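Local coordinates for protein iron-containing alcohol dehydrogenase (Ralstonia eutropha, PDB 3JZD) that probably reduces maleylacetate to 3-oxoadipate with NADH or NADPH, as a homodimer of the iron-containing alcohol dehydrogenase family, at residues A[73-76]-A[77-81]; A[165-168]-A[169-172]; A[253-257]-A[258-262]; A[298-301]-A[302-306]; A[309-313]-A[314-318]. All coordinates share one frame; numbering follows the deposited sequence. Where two conformers were deposited one is given.

Contact 1 of 5, residues A[73-76]-A[77-81]; sequences VPIE and SARDA
Pro74 O, the carbonyl at the N-cap of helix 75-88, is gripped by two amides of the first turn. Ala78 N lies in the carbonyl plane at 3.1 Å from Pro74 O and makes a nearly straight bond. Ser77 N is closer, 2.8 Å from Pro74 O, but it stands above that plane and its N-H points less directly, with an N-H...O angle of 130°. The helix thus opens with a shared acceptor and then settles into regular i to i+4 bonding: Arg79 N donates to Ile75 O and Asp80 N to Glu76 O.

On the outer side the Arg79 chain leans back over the first turn. It is bent at chi2 (-88°), which folds the guanidinium toward the start of the helix, and its CG rests 3.1 Å from Ile75 O. Ile75 sends CG1 anti to its own nitrogen (chi1 -157°), so that CG1 comes over one face of the guanidinium while the two chains run at a slant to each other.

Towards the protein interior the contacts are small and apolar. Val73 CG1 meets Ala78 CB at 4.2 Å, and both residues also pack on Ala107 of helix 99-112 and Leu134 of strand 131-136. The backbone of Val73 and Ile75 is hydrogen-bonded to Thr135, which ties the helix start to that strand, while Asp80 OD2 turns to Tyr66 OH. Val73 lies near the coenzyme, its side chain about 6 Å from bound NAD. At the end of the isoleucine branch, Ile75 CD1 touches Arg79 NH2 at 3.2 Å.

Contact 2 of 5, residues A[165-168]-A[169-172]; sequences RGLS and VTSA
Ser171 N makes the shortest bond across this turn, reaching Leu167 O at 2.8 Å with an N-H...O angle of 158°. One residue earlier, Thr170 N meets Gly166 O at 3.0 Å, almost straight and nearly along the C=O axis. Val169 N adds only a weak bond to Gly166 O, and the bond from Ala172 N to Ser168 O is likewise weak.

The Thr170 hydroxyl sits between the backbone nitrogen and the carbonyl carbon (chi1 64°), which turns OG1 back over the preceding turn. There it lies 3.2 Å from Gly166 O, but Glu259 OE2 competes for its single proton, and the choice is not settled. These bonds belong to the first two turns of helix 165-182, whose start borders the NAD pocket: Leu167 touches the coenzyme, and Ser171 OG is hydrogen-bonded to Tyr123 N beside Thr122, a residue that binds NAD.

Leu167 and Thr170 cross at about a right angle. The CD1 methyl of the leucine lies 3.6 Å from Thr170 OG1 and also approaches Ser171 CB, while Ser171 CB itself rests on Leu167 O. Further round the helix, Val169 places CG2 beside its own nitrogen, and this methyl comes back to 3.4 Å from Arg165 O. Ala172 CB sits against Ser168 O. Ser168 OG is hydrogen-bonded to Pro164 O and Arg220 NH1, and the Arg165 guanidinium makes a cation-pi contact with Phe211. Outside the turn, Ala258 of helix 257-272 meets Leu167 and Thr170, whereas Ala172 faces Leu203 and Ile207 of helix 190-212.

Contact 3 of 5, residues A[253-257]-A[258-262]; sequences FNLPH and AETHT. With NAD (nicotinamide-adenine-dinucleotide), chain E.
The imidazole of His257, part of the NAD pocket, lies between the coenzyme and His261, with a different neighbour over each face. NAD C2D, a carbon of the nicotinamide ribose, sits over one face, 3.5 Å from His257 CE1; His261 CD2 comes over the opposite face, again toward the rim. The two histidine rings are tilted by 51° with centroids 4.5 Å apart, so the pair is oblique. Their nearest atoms are His257 CE1 and His261 NE2, at 3.3 Å. Extension of His257 CG anti to its nitrogen (chi1 179°) carries the ring out to the ribose.

His261 ND1 is hydrogen-bonded to His242 NE2, which steadies the ring. The His261 backbone N donates to His257 O, which also lies in the plane of the His261 ring at its edge.

Thr260 doubles back on the N-cap residue. Both Thr260 OG1, at 2.7 Å, and Thr260 N, at 3.1 Å, donate to Pro256 O, the hydroxyl from above the carbonyl plane. This threonine crosses Leu255 at about a right angle, with OG1 3.3 Å from Leu255 CB. Beside it, Glu259 bends at chi2 and lays OE1 against Pro256 CB.

The segment forms the turn from helix 241-253 into helix 257-272. Cys246 and Leu249 of the first helix touch Thr260, and helix 165-182 lies alongside through Thr170 and Asn174.

Contact 4 of 5, residues A[298-301]-A[302-306]; sequences LFDL and AQRHG
With chi1 at -54°, His305 swings its ring beside its own backbone nitrogen and back toward Leu301, where ND1 donates to Leu301 O. The bond is short, 2.7 Å from His305 ND1 to Leu301 O, and nearly straight. It uses a lone pair in the carbonyl plane, and the oxygen lies close to the ring plane, so the imidazole rotation is well defined. Leu301 CD1 then rests 3.9 Å from His305 CE1.

Arg304 leaves the helix extended and bends at chi3 (-55°), which brings its guanidinium back over the preceding turn, one face above Asp300 O. Its plane stands 78° from that of the Asp300 carboxylate. Arg304 NH2 and Asp300 OD2 are too far apart for a salt bridge; a water accepts from Arg304 NH2 and donates to Asp300 OD2, which has its ionic partner in Arg356. Phe299 and Gln303 run side by side, with Gln303 OE1 3.9 Å from Phe299 CE1.

On the buried side, Leu298 and Ala302 face helices 165-182 and 257-272. The backbone steps through Gln303 N to Phe299 O and Arg304 N to Asp300 O, then closes helix 294-304 in a Schellman motif: Gly306 is C-prime at positive phi, Ala307 N bonds to Ala302 O, and Gly306 N to Gln303 O.

Contact 5 of 5, residues A[309-313]-A[314-318]; sequences VALRD and IGMRE
Leu311 O receives two amides from opposite faces of its plane. Ile314 N lies 3.1 Å from Leu311 O and well above the carbonyl plane; Met316 N, at 3.2 Å from the same oxygen, is tilted less. The side chains follow: Leu311 CB meets Met316 CB at 3.7 Å, and Leu311 CD2 approaches Ile314 CD1 at 4.2 Å as the two chains slant past each other. Ile314 CG1 stands between its nitrogen and carbonyl carbon (chi1 61°), which brings Ile314 CG1 to 3.6 Å from Leu311 O.

A 3-10 turn at 311-313, with Asp313 N bonded to Ala310 O, lies in the loop between helices 294-304 and 321-328. The i to i+5 bond from Met316 N to Leu311 O makes a pi-turn, with Gly315 at positive phi (92°) leading into Met316, a selenomethionine in this crystal. A water donates to both Arg312 O and Met316 O, bridging the two carbonyls. Arg312 NH1 and Asp313 OD1 form a salt bridge at 3.2 Å, its hydrogen bond weak.

Beyond the turn, Ile263 of helix 257-272 touches both Leu311 and Ile314, and Leu255 meets Leu311 and Met316. Backbone bonds between Leu311 and Ala351 and between Arg312 and Tyr352 fasten the turn to helix 341-353.

The five contacts follow one another along the chain without nesting. Contact 1 stands apart, on helix 75-88 beside the parallel sheet of the N-terminal part; its centre is about 22 Å from that of contact 3 and 35 Å from that of contact 4. The other four gather among the helices of the C-terminal part. Contact 3 touches the other three: Ala258 and Glu259 meet Thr170 of contact 2, Thr262 CG2 meets Ala302 CB of contact 4, and Leu255, Pro256 and Thr260 touch contact 5, whose centre is about 9 Å away. Contact 4 also meets contacts 2 and 5. Contacts 2 and 3 bring helices 165-182 and 257-272 to the coenzyme, which lies between the two parts; contacts 4 and 5 lie farther out.

Contact 1 of 5, residues A[73-76]-A[77-81]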
# COMPACT_ATOMS: atom_id res chain seq x y z
N VAL A 73 -24.28 -3.22 -15.24
CA VAL A 73 -24.00 -2.42 -16.42
C VAL A 73 -24.44 -3.09 -17.72
O VAL A 73 -23.62 -3.68 -18.43
CB VAL A 73 -22.46 -2.06 -16.53
CG1 VAL A 73 -22.27 -0.99 -17.59
CG2 VAL A 73 -21.90 -1.58 -15.19
N PRO A 74 -25.75 -3.02 -18.02
CA PRO A 74 -26.20 -3.54 -19.32
C PRO A 74 -25.49 -2.71 -20.37
O PRO A 74 -25.36 -1.46 -20.22
CB PRO A 74 -27.71 -3.30 -19.31
CG PRO A 74 -28.06 -3.17 -17.88
CD PRO A 74 -26.87 -2.61 -17.17
N ILE A 75 -25.00 -3.39 -21.39
CA ILE A 75 -24.23 -2.76 -22.43
C ILE A 75 -25.01 -1.64 -23.07
O ILE A 75 -24.41 -0.65 -23.49
CB ILE A 75 -23.71 -3.79 -23.44
CG1 ILE A 75 -22.48 -3.22 -24.16
CG2 ILE A 75 -24.85 -4.24 -24.37
CD1 ILE A 75 -21.65 -4.27 -24.92
N GLU A 76 -26.33 -1.75 -23.13
CA GLU A 76 -27.13 -0.64 -23.68
C GLU A 76 -27.18 0.59 -22.77
O GLU A 76 -27.45 1.68 -23.25
CB GLU A 76 -28.55 -1.06 -24.13
CG GLU A 76 -29.44 -1.63 -23.06
CD GLU A 76 -29.12 -3.09 -22.69
OE1 GLU A 76 -28.40 -3.79 -23.45
OE2 GLU A 76 -29.63 -3.52 -21.63
N SER A 77 -26.96 0.41 -21.46
CA SER A 77 -26.82 1.56 -20.54
C SER A 77 -25.48 2.24 -20.74
O SER A 77 -25.40 3.46 -20.76
CB SER A 77 -26.92 1.14 -19.08
OG SER A 77 -28.25 0.86 -18.78
N ALA A 78 -24.43 1.43 -20.84
CA ALA A 78 -23.10 1.90 -21.17
C ALA A 78 -23.19 2.80 -22.41
O ALA A 78 -22.75 3.94 -22.39
CB ALA A 78 -22.17 0.73 -21.41
N ARG A 79 -23.84 2.31 -23.47
CA ARG A 79 -24.00 3.08 -24.73
C ARG A 79 -24.75 4.38 -24.53
O ARG A 79 -24.36 5.44 -25.02
CB ARG A 79 -24.79 2.27 -25.77
CG ARG A 79 -24.21 0.92 -26.11
CD ARG A 79 -23.18 0.91 -27.23
NE ARG A 79 -22.52 -0.41 -27.26
CZ ARG A 79 -23.09 -1.54 -27.67
NH1 ARG A 79 -24.36 -1.57 -28.10
NH2 ARG A 79 -22.39 -2.68 -27.65
N ASP A 80 -25.85 4.29 -23.82
CA ASP A 80 -26.65 5.46 -23.57
C ASP A 80 -25.88 6.50 -22.74
O ASP A 80 -25.95 7.68 -23.01
CB ASP A 80 -27.93 5.10 -22.85
CG ASP A 80 -28.87 6.26 -22.75
OD1 ASP A 80 -29.03 6.97 -23.76
OD2 ASP A 80 -29.47 6.48 -21.68
N ALA A 81 -25.17 6.04 -21.71
CA ALA A 81 -24.41 6.95 -20.86
C ALA A 81 -23.29 7.62 -21.66
O ALA A 81 -23.12 8.83 -21.59
CB ALA A 81 -23.85 6.21 -19.68

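Contact 2 of 5, residues A[165-168]-A[169-172]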
# COMPACT_ATOMS: atom_id res chain seq x y z
N ARG A 165 -29.73 -0.69 6.47
CA ARG A 165 -29.19 -1.63 7.42
C ARG A 165 -28.83 -2.98 6.78
O ARG A 165 -27.84 -3.58 7.14
CB ARG A 165 -30.20 -1.81 8.55
CG ARG A 165 -29.71 -2.72 9.68
CD ARG A 165 -30.75 -2.83 10.79
NE ARG A 165 -31.10 -1.51 11.29
CZ ARG A 165 -30.36 -0.76 12.10
NH1 ARG A 165 -29.21 -1.21 12.56
NH2 ARG A 165 -30.79 0.43 12.47
N GLY A 166 -29.61 -3.41 5.79
CA GLY A 166 -29.34 -4.67 5.14
C GLY A 166 -28.10 -4.66 4.24
O GLY A 166 -27.15 -5.47 4.39
N LEU A 167 -28.10 -3.75 3.28
CA LEU A 167 -26.96 -3.63 2.38
C LEU A 167 -25.68 -3.24 3.15
O LEU A 167 -24.59 -3.63 2.75
CB LEU A 167 -27.26 -2.68 1.23
CG LEU A 167 -26.28 -2.57 0.06
CD1 LEU A 167 -25.96 -3.99 -0.48
CD2 LEU A 167 -26.88 -1.58 -1.05
N SER A 168 -25.80 -2.56 4.29
CA SER A 168 -24.59 -2.15 5.04
C SER A 168 -23.88 -3.42 5.49
O SER A 168 -22.64 -3.49 5.47
CB SER A 168 -24.92 -1.25 6.23
OG SER A 168 -25.50 0.00 5.83
N VAL A 169 -24.65 -4.43 5.91
CA VAL A 169 -24.06 -5.70 6.34
C VAL A 169 -23.57 -6.54 5.17
O VAL A 169 -22.39 -6.97 5.15
CB VAL A 169 -25.04 -6.54 7.21
CG1 VAL A 169 -24.39 -7.83 7.72
CG2 VAL A 169 -25.54 -5.70 8.41
N THR A 170 -24.44 -6.72 4.18
CA THR A 170 -24.15 -7.60 3.07
C THR A 170 -23.04 -7.08 2.15
O THR A 170 -22.16 -7.85 1.71
CB THR A 170 -25.42 -8.00 2.30
OG1 THR A 170 -26.00 -6.85 1.72
CG2 THR A 170 -26.43 -8.75 3.23
N SER A 171 -23.00 -5.77 1.95
CA SER A 171 -21.92 -5.19 1.15
C SER A 171 -20.63 -5.32 1.95
O SER A 171 -19.58 -5.51 1.39
CB SER A 171 -22.18 -3.73 0.82
OG SER A 171 -21.15 -3.20 -0.03
N ALA A 172 -20.72 -5.25 3.27
CA ALA A 172 -19.54 -5.34 4.12
C ALA A 172 -18.93 -6.73 4.02
O ALA A 172 -17.71 -6.86 4.04
CB ALA A 172 -19.89 -4.97 5.56

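Contact 3 of 5, residues A[253-257]-A[258-262]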
# COMPACT_ATOMS: atom_id res chain seq x y z
N PHE A 253 -28.55 -16.98 -12.31
CA PHE A 253 -29.84 -17.06 -11.63
C PHE A 253 -30.40 -15.76 -11.15
O PHE A 253 -31.42 -15.76 -10.46
CB PHE A 253 -29.74 -18.12 -10.51
CG PHE A 253 -29.28 -19.44 -11.03
CD1 PHE A 253 -30.17 -20.27 -11.68
CD2 PHE A 253 -27.96 -19.80 -10.98
CE1 PHE A 253 -29.73 -21.46 -12.23
CE2 PHE A 253 -27.53 -20.97 -11.51
CZ PHE A 253 -28.42 -21.80 -12.16
N ASN A 254 -29.73 -14.66 -11.49
CA ASN A 254 -30.20 -13.30 -11.14
C ASN A 254 -30.34 -13.04 -9.65
O ASN A 254 -31.20 -12.30 -9.22
CB ASN A 254 -31.50 -12.97 -11.90
CG ASN A 254 -31.25 -12.69 -13.39
OD1 ASN A 254 -30.51 -11.77 -13.73
ND2 ASN A 254 -31.87 -13.47 -14.26
N LEU A 255 -29.46 -13.65 -8.86
CA LEU A 255 -29.50 -13.44 -7.41
C LEU A 255 -28.85 -12.10 -7.07
O LEU A 255 -27.92 -11.70 -7.74
CB LEU A 255 -28.76 -14.53 -6.69
CG LEU A 255 -29.15 -15.96 -6.95
CD1 LEU A 255 -28.52 -16.80 -5.82
CD2 LEU A 255 -30.68 -16.10 -7.02
N PRO A 256 -29.36 -11.40 -6.03
CA PRO A 256 -28.78 -10.11 -5.70
C PRO A 256 -27.34 -10.28 -5.27
O PRO A 256 -27.01 -11.19 -4.50
CB PRO A 256 -29.69 -9.58 -4.59
CG PRO A 256 -30.42 -10.77 -4.08
CD PRO A 256 -30.54 -11.71 -5.22
N HIS A 257 -26.50 -9.37 -5.74
CA HIS A 257 -25.04 -9.42 -5.57
C HIS A 257 -24.48 -9.52 -4.12
O HIS A 257 -23.94 -10.56 -3.73
CB HIS A 257 -24.40 -8.23 -6.34
CG HIS A 257 -22.93 -8.18 -6.20
ND1 HIS A 257 -22.08 -8.94 -6.98
CD2 HIS A 257 -22.14 -7.52 -5.31
CE1 HIS A 257 -20.83 -8.72 -6.59
NE2 HIS A 257 -20.85 -7.84 -5.60
N ALA A 258 -24.61 -8.47 -3.33
CA ALA A 258 -24.04 -8.45 -1.96
C ALA A 258 -24.55 -9.62 -1.10
O ALA A 258 -23.79 -10.29 -0.37
CB ALA A 258 -24.34 -7.12 -1.27
N GLU A 259 -25.84 -9.89 -1.22
CA GLU A 259 -26.45 -10.97 -0.45
C GLU A 259 -25.91 -12.34 -0.83
O GLU A 259 -25.73 -13.19 0.05
CB GLU A 259 -27.97 -10.96 -0.57
CG GLU A 259 -28.68 -9.80 0.10
CD GLU A 259 -28.53 -8.44 -0.57
OE1 GLU A 259 -28.15 -8.37 -1.77
OE2 GLU A 259 -28.77 -7.43 0.16
N THR A 260 -25.65 -12.56 -2.11
CA THR A 260 -25.05 -13.81 -2.58
C THR A 260 -23.67 -13.97 -1.94
O THR A 260 -23.36 -15.01 -1.39
CB THR A 260 -24.95 -13.87 -4.12
OG1 THR A 260 -26.26 -13.82 -4.66
CG2 THR A 260 -24.27 -15.13 -4.63
N HIS A 261 -22.87 -12.90 -1.92
CA HIS A 261 -21.56 -12.94 -1.29
C HIS A 261 -21.68 -13.32 0.17
O HIS A 261 -20.96 -14.19 0.68
CB HIS A 261 -20.83 -11.57 -1.48
CG HIS A 261 -20.18 -11.46 -2.82
ND1 HIS A 261 -18.89 -11.86 -3.04
CD2 HIS A 261 -20.68 -11.11 -4.04
CE1 HIS A 261 -18.61 -11.73 -4.33
NE2 HIS A 261 -19.67 -11.29 -4.95
N THR A 262 -22.62 -12.69 0.84
CA THR A 262 -22.81 -12.87 2.25
C THR A 262 -23.15 -14.34 2.59
O THR A 262 -22.60 -14.91 3.49
CB THR A 262 -23.92 -11.95 2.75
OG1 THR A 262 -23.49 -10.60 2.68
CG2 THR A 262 -24.32 -12.29 4.19
PA NAD E . -25.27 -1.44 -6.30
O1A NAD E . -24.30 -0.45 -6.88
O2A NAD E . -25.78 -2.28 -7.39
O5B NAD E . -26.33 -0.70 -5.35
C5B NAD E . -27.54 -1.36 -4.97
C4B NAD E . -28.59 -0.31 -4.63
O4B NAD E . -28.24 0.42 -3.47
C3B NAD E . -28.69 0.74 -5.74
O3B NAD E . -30.03 1.07 -5.98
C2B NAD E . -28.02 1.97 -5.17
O2B NAD E . -28.53 3.16 -5.72
C1B NAD E . -28.33 1.81 -3.68
N9A NAD E . -27.35 2.48 -2.83
C8A NAD E . -25.99 2.33 -2.96
N7A NAD E . -25.41 3.06 -1.99
C5A NAD E . -26.35 3.68 -1.26
C6A NAD E . -26.28 4.58 -0.19
N6A NAD E . -25.20 4.74 0.54
N1A NAD E . -27.46 5.09 0.31
C2A NAD E . -28.67 4.72 -0.22
N3A NAD E . -28.74 3.82 -1.27
C4A NAD E . -27.58 3.33 -1.80
O3 NAD E . -24.65 -2.45 -5.21
PN NAD E . -23.10 -2.84 -5.01
O1N NAD E . -23.18 -4.14 -4.20
O2N NAD E . -22.33 -1.67 -4.56
O5D NAD E . -22.52 -3.14 -6.44
C5D NAD E . -22.59 -4.43 -6.97
C4D NAD E . -22.28 -4.31 -8.45
O4D NAD E . -20.95 -3.88 -8.56
C3D NAD E . -22.35 -5.65 -9.16
O3D NAD E . -22.61 -5.41 -10.51
C2D NAD E . -20.97 -6.19 -8.98
O2D NAD E . -20.67 -7.20 -9.91
C1D NAD E . -20.17 -4.90 -9.17
N1N NAD E . -18.82 -5.00 -8.59
C2N NAD E . -17.75 -4.92 -9.44
C3N NAD E . -16.46 -5.01 -8.95
C7N NAD E . -15.27 -4.83 -9.87
O7N NAD E . -13.98 -4.86 -9.35
N7N NAD E . -15.42 -4.59 -11.16
C4N NAD E . -16.26 -5.18 -7.57
C5N NAD E . -17.36 -5.25 -6.71
C6N NAD E . -18.64 -5.14 -7.24

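Contact 4 of 5, residues A[298-301]-A[302-306]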
# COMPACT_ATOMS: atom_id res chain seq x y z
N LEU A 298 -17.91 -15.99 10.25
CA LEU A 298 -18.47 -15.08 9.23
C LEU A 298 -19.97 -15.30 9.04
O LEU A 298 -20.73 -14.36 8.78
CB LEU A 298 -17.66 -15.21 7.91
CG LEU A 298 -16.26 -14.59 8.13
CD1 LEU A 298 -15.26 -14.98 7.10
CD2 LEU A 298 -16.46 -13.02 8.23
N PHE A 299 -20.40 -16.55 9.16
CA PHE A 299 -21.80 -16.89 9.14
C PHE A 299 -22.51 -16.14 10.26
O PHE A 299 -23.51 -15.49 10.01
CB PHE A 299 -21.99 -18.37 9.36
CG PHE A 299 -23.41 -18.80 9.36
CD1 PHE A 299 -24.16 -18.73 10.52
CD2 PHE A 299 -23.99 -19.30 8.21
CE1 PHE A 299 -25.51 -19.16 10.54
CE2 PHE A 299 -25.34 -19.75 8.24
CZ PHE A 299 -26.09 -19.66 9.39
N ASP A 300 -21.97 -16.24 11.47
CA ASP A 300 -22.56 -15.53 12.63
C ASP A 300 -22.56 -14.02 12.45
O ASP A 300 -23.48 -13.35 12.91
CB ASP A 300 -21.82 -15.84 13.95
CG ASP A 300 -22.00 -17.24 14.41
OD1 ASP A 300 -22.86 -17.96 13.87
OD2 ASP A 300 -21.23 -17.65 15.33
N LEU A 301 -21.53 -13.47 11.83
CA LEU A 301 -21.46 -12.02 11.64
C LEU A 301 -22.62 -11.55 10.76
O LEU A 301 -23.19 -10.45 10.96
CB LEU A 301 -20.13 -11.64 10.97
CG LEU A 301 -19.68 -10.19 10.86
CD1 LEU A 301 -19.63 -9.60 12.26
CD2 LEU A 301 -18.30 -10.17 10.17
N ALA A 302 -22.99 -12.40 9.79
CA ALA A 302 -24.11 -12.09 8.91
C ALA A 302 -25.40 -12.27 9.68
O ALA A 302 -26.25 -11.37 9.72
CB ALA A 302 -24.14 -13.00 7.65
N GLN A 303 -25.55 -13.45 10.27
CA GLN A 303 -26.79 -13.80 10.91
C GLN A 303 -27.22 -12.91 12.08
O GLN A 303 -28.37 -12.50 12.15
CB GLN A 303 -26.77 -15.23 11.40
CG GLN A 303 -28.22 -15.68 11.59
CD GLN A 303 -28.33 -16.98 12.27
OE1 GLN A 303 -27.62 -17.25 13.23
NE2 GLN A 303 -29.28 -17.80 11.81
N ARG A 304 -26.27 -12.62 12.97
CA ARG A 304 -26.48 -11.79 14.13
C ARG A 304 -26.95 -10.38 13.76
O ARG A 304 -27.61 -9.72 14.56
CB ARG A 304 -25.14 -11.71 14.89
CG ARG A 304 -25.08 -10.78 16.08
CD ARG A 304 -23.60 -10.70 16.68
NE ARG A 304 -23.01 -12.01 17.03
CZ ARG A 304 -21.94 -12.60 16.45
NH1 ARG A 304 -21.19 -12.00 15.47
NH2 ARG A 304 -21.59 -13.81 16.92
N HIS A 305 -26.63 -9.91 12.57
CA HIS A 305 -26.99 -8.56 12.19
C HIS A 305 -28.03 -8.51 11.09
O HIS A 305 -28.03 -7.60 10.30
CB HIS A 305 -25.76 -7.75 11.83
CG HIS A 305 -24.72 -7.78 12.89
ND1 HIS A 305 -23.63 -8.61 12.83
CD2 HIS A 305 -24.67 -7.18 14.10
CE1 HIS A 305 -22.92 -8.48 13.94
NE2 HIS A 305 -23.53 -7.62 14.72
N GLY A 306 -28.89 -9.52 11.06
CA GLY A 306 -30.03 -9.49 10.16
C GLY A 306 -29.86 -9.79 8.69
O GLY A 306 -30.81 -9.64 7.95
O HOH W 1 -19.24 -15.78 16.34

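Contact 5 of 5, residues A[309-313]-A[314-318]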
# COMPACT_ATOMS: atom_id res chain seq x y z
N VAL A 309 -28.91 -15.72 5.30
CA VAL A 309 -27.82 -16.70 5.31
C VAL A 309 -28.15 -17.96 4.48
O VAL A 309 -27.38 -18.92 4.47
CB VAL A 309 -27.50 -17.10 6.77
CG1 VAL A 309 -26.98 -15.88 7.56
CG2 VAL A 309 -28.77 -17.72 7.47
N ALA A 310 -29.28 -17.93 3.79
CA ALA A 310 -29.73 -19.06 2.98
C ALA A 310 -30.09 -18.54 1.62
O ALA A 310 -30.85 -17.56 1.52
CB ALA A 310 -30.96 -19.73 3.65
N LEU A 311 -29.56 -19.16 0.56
CA LEU A 311 -29.90 -18.75 -0.80
C LEU A 311 -31.40 -18.85 -1.02
O LEU A 311 -31.98 -18.14 -1.87
CB LEU A 311 -29.17 -19.60 -1.87
CG LEU A 311 -27.65 -19.55 -1.91
CD1 LEU A 311 -27.12 -20.57 -2.90
CD2 LEU A 311 -27.16 -18.07 -2.26
N ARG A 312 -32.05 -19.72 -0.26
CA ARG A 312 -33.48 -19.91 -0.36
C ARG A 312 -34.21 -18.56 -0.17
O ARG A 312 -35.22 -18.29 -0.79
CB ARG A 312 -33.98 -20.89 0.73
CG ARG A 312 -35.50 -21.18 0.67
CD ARG A 312 -36.12 -21.86 1.92
NE ARG A 312 -35.11 -22.52 2.75
CZ ARG A 312 -34.43 -21.93 3.75
NH1 ARG A 312 -34.64 -20.65 4.09
NH2 ARG A 312 -33.53 -22.63 4.44
N ASP A 313 -33.68 -17.75 0.73
CA ASP A 313 -34.29 -16.47 1.07
C ASP A 313 -34.04 -15.32 0.14
O ASP A 313 -34.67 -14.32 0.28
CB ASP A 313 -33.91 -16.10 2.47
CG ASP A 313 -34.41 -17.13 3.44
OD1 ASP A 313 -35.47 -17.73 3.16
OD2 ASP A 313 -33.76 -17.35 4.48
N ILE A 314 -33.14 -15.47 -0.83
CA ILE A 314 -32.86 -14.41 -1.78
C ILE A 314 -33.18 -14.83 -3.21
O ILE A 314 -32.58 -14.34 -4.18
CB ILE A 314 -31.42 -13.82 -1.65
CG1 ILE A 314 -30.36 -14.90 -1.91
CG2 ILE A 314 -31.20 -13.23 -0.25
CD1 ILE A 314 -29.05 -14.35 -2.54
N GLY A 315 -34.10 -15.77 -3.37
CA GLY A 315 -34.59 -16.07 -4.72
C GLY A 315 -33.91 -17.15 -5.53
O GLY A 315 -34.01 -17.15 -6.76
N MSE A 316 -33.19 -18.05 -4.87
CA MSE A 316 -32.57 -19.16 -5.59
C MSE A 316 -33.59 -20.28 -5.53
O MSE A 316 -34.10 -20.57 -4.46
CB MSE A 316 -31.31 -19.62 -4.88
CG MSE A 316 -30.56 -20.79 -5.53
SE MSE A 316 -29.90 -20.27 -7.31
CE MSE A 316 -29.26 -22.06 -7.92
N ARG A 317 -33.93 -20.88 -6.67
CA ARG A 317 -34.80 -22.06 -6.64
C ARG A 317 -33.96 -23.30 -6.26
O ARG A 317 -32.87 -23.54 -6.83
CB ARG A 317 -35.44 -22.30 -8.01
CG ARG A 317 -36.29 -21.13 -8.50
CD ARG A 317 -37.14 -21.53 -9.70
NE ARG A 317 -36.32 -22.01 -10.81
CZ ARG A 317 -36.77 -22.82 -11.77
NH1 ARG A 317 -38.03 -23.25 -11.74
NH2 ARG A 317 -35.97 -23.24 -12.76
N GLU A 318 -34.46 -24.10 -5.33
CA GLU A 318 -33.76 -25.32 -4.97
C GLU A 318 -33.57 -26.21 -6.22
O GLU A 318 -32.57 -26.90 -6.38
CB GLU A 318 -34.54 -26.14 -3.96
CG GLU A 318 -33.73 -27.35 -3.48
CD GLU A 318 -34.32 -28.09 -2.28
OE1 GLU A 318 -35.49 -27.83 -1.89
OE2 GLU A 318 -33.58 -28.93 -1.70
O HOH W 2 -36.21 -19.80 -3.02